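PDB 2GNO: DNA polymerase III, gamma subunit-related protein from Thermotoga maritima, which probably binds DNA and is related to the gamma and delta-prime subunits of bacterial DNA polymerase III. Local coordinates for residues A[157-162]-A[209-214]. Sequence-based numbering, arbitrary orientation. Where two conformers were deposited one is given.
Sequences EELPLL and ACRELL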
loop_
_atom_site.group_PDB
_atom_site.type_symbol
_atom_site.label_atom_id
_atom_site.label_comp_id
_atom_site.label_asym_id
_atom_site.label_seq_id
_atom_site.Cartn_x
_atom_site.Cartn_y
_atom_site.Cartn_z
ATOM N N GLU A 157 5.971 10.208 15.966
ATOM C CA GLU A 157 6.290 9.072 16.838
ATOM C C GLU A 157 5.006 8.336 17.276
ATOM O O GLU A 157 5.035 7.141 17.560
ATOM C CB GLU A 157 7.157 9.486 18.045
ATOM C CG GLU A 157 8.654 9.779 17.721
ATOM C CD GLU A 157 8.916 10.995 16.829
ATOM O OE1 GLU A 157 8.107 11.952 16.826
ATOM O OE2 GLU A 157 9.969 11.011 16.155
ATOM N N GLU A 158 3.892 9.065 17.304
ATOM C CA GLU A 158 2.568 8.549 17.676
ATOM C C GLU A 158 1.884 7.748 16.548
ATOM O O GLU A 158 0.902 7.041 16.781
ATOM C CB GLU A 158 1.738 9.769 18.102
ATOM C CG GLU A 158 0.370 9.532 18.696
ATOM C CD GLU A 158 -0.199 10.789 19.397
ATOM O OE1 GLU A 158 0.563 11.556 20.042
ATOM O OE2 GLU A 158 -1.431 10.988 19.352
ATOM N N LEU A 159 2.417 7.832 15.326
ATOM C CA LEU A 159 1.872 7.144 14.154
ATOM C C LEU A 159 3.002 6.396 13.443
ATOM O O LEU A 159 3.466 6.835 12.391
ATOM C CB LEU A 159 1.243 8.193 13.253
ATOM C CG LEU A 159 0.096 8.996 13.866
ATOM C CD1 LEU A 159 -0.306 10.104 12.908
ATOM C CD2 LEU A 159 -1.087 8.113 14.225
ATOM N N PRO A 160 3.446 5.252 13.998
ATOM C CA PRO A 160 4.546 4.486 13.410
ATOM C C PRO A 160 4.431 4.049 11.941
ATOM O O PRO A 160 5.469 3.828 11.317
ATOM C CB PRO A 160 4.629 3.258 14.317
ATOM C CG PRO A 160 4.075 3.703 15.593
ATOM C CD PRO A 160 2.941 4.572 15.206
ATOM N N LEU A 161 3.215 3.918 11.394
ATOM C CA LEU A 161 3.052 3.523 9.977
ATOM C C LEU A 161 3.641 4.508 8.972
ATOM O O LEU A 161 4.048 4.086 7.882
ATOM C CB LEU A 161 1.568 3.334 9.603
ATOM C CG LEU A 161 1.145 3.032 8.134
ATOM C CD1 LEU A 161 1.783 1.760 7.551
ATOM C CD2 LEU A 161 -0.359 2.922 8.027
ATOM N N LEU A 162 3.704 5.790 9.340
ATOM C CA LEU A 162 4.183 6.834 8.439
ATOM C C LEU A 162 5.596 6.622 7.932
ATOM O O LEU A 162 5.889 6.946 6.792
ATOM C CB LEU A 162 4.030 8.228 9.048
ATOM C CG LEU A 162 2.672 8.633 9.622
ATOM C CD1 LEU A 162 2.673 10.127 9.922
ATOM C CD2 LEU A 162 1.535 8.293 8.722
ATOM N N ALA A 209 -8.703 5.394 11.567
ATOM C CA ALA A 209 -9.948 4.733 11.993
ATOM C C ALA A 209 -9.610 3.387 12.640
ATOM O O ALA A 209 -10.239 3.009 13.632
ATOM C CB ALA A 209 -10.887 4.549 10.827
ATOM N N CYS A 210 -8.652 2.654 12.067
ATOM C CA CYS A 210 -8.207 1.378 12.665
ATOM C C CYS A 210 -7.614 1.619 14.056
ATOM O O CYS A 210 -7.927 0.876 14.968
ATOM C CB CYS A 210 -7.264 0.602 11.770
ATOM S SG CYS A 210 -8.180 -0.189 10.439
ATOM N N ARG A 211 -6.753 2.627 14.189
ATOM C CA ARG A 211 -6.160 2.982 15.483
ATOM C C ARG A 211 -7.251 3.284 16.509
ATOM O O ARG A 211 -7.195 2.807 17.643
ATOM C CB ARG A 211 -5.205 4.178 15.370
ATOM C CG ARG A 211 -3.846 3.841 14.783
ATOM C CD ARG A 211 -2.870 5.021 14.766
ATOM N NE ARG A 211 -2.651 5.646 16.086
ATOM C CZ ARG A 211 -3.298 6.716 16.584
ATOM N NH1 ARG A 211 -4.264 7.352 15.923
ATOM N NH2 ARG A 211 -2.981 7.164 17.783
ATOM N N GLU A 212 -8.242 4.070 16.095
ATOM C CA GLU A 212 -9.364 4.421 16.945
ATOM C C GLU A 212 -10.218 3.224 17.347
ATOM O O GLU A 212 -10.641 3.140 18.498
ATOM C CB GLU A 212 -10.228 5.467 16.247
ATOM C CG GLU A 212 -11.480 5.911 16.985
ATOM C CD GLU A 212 -11.200 6.482 18.340
ATOM O OE1 GLU A 212 -10.152 7.135 18.546
ATOM O OE2 GLU A 212 -12.076 6.318 19.198
ATOM N N LEU A 213 -10.489 2.316 16.418
ATOM C CA LEU A 213 -11.281 1.143 16.754
ATOM C C LEU A 213 -10.516 0.279 17.785
ATOM O O LEU A 213 -11.130 -0.272 18.698
ATOM C CB LEU A 213 -11.603 0.315 15.510
ATOM C CG LEU A 213 -12.534 -0.886 15.759
ATOM C CD1 LEU A 213 -13.896 -0.440 16.263
ATOM C CD2 LEU A 213 -12.670 -1.784 14.569
ATOM N N LEU A 214 -9.196 0.153 17.627
ATOM C CA LEU A 214 -8.394 -0.627 18.570
ATOM C C LEU A 214 -8.407 -0.037 19.953
ATOM O O LEU A 214 -8.434 -0.793 20.941
ATOM C CB LEU A 214 -6.956 -0.772 18.122
ATOM C CG LEU A 214 -6.761 -1.681 16.928
ATOM C CD1 LEU A 214 -5.356 -1.547 16.380
ATOM C CD2 LEU A 214 -7.080 -3.139 17.286
#
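Leu159 sets one methyl, CD2, against a face of the Arg211 guanidinium, and nearly all of the close packing between 157-162 and 209-214 comes from this pair. In the conformer described, the methyl rides 3.3 Å above the guanidinium plane, displaced toward its rim, with CD2 3.5 Å from both NE and CZ of Arg211 and 3.6 Å from its CD. The two side chains meet at about a right angle. Arg211, extended at chi2, bends at chi3 (56°) to bring the group over to Leu159, and a near-perpendicular chi4 (-95°) turns its plane so that a face meets CD2. Leu159 is buried and also touches Tyr207 and Leu208, on the same helix as Arg211.

Toward the exposed Glu158 the fit slackens. The Glu158 carbonyl O lies obliquely 3.9 Å from Arg211 NE, and Glu158 OE2 stays 4.4 Å from Arg211 NH2, well out of the guanidinium plane. No hydrogen bond spans the segments, so the carboxylate probably offers Arg211 only diffuse attraction; Glu255 makes a long, weak ion pair with NE. The contact joins the turn after helix 155-158 to helix 203-219, in the helical lid region of an AAA+ fold.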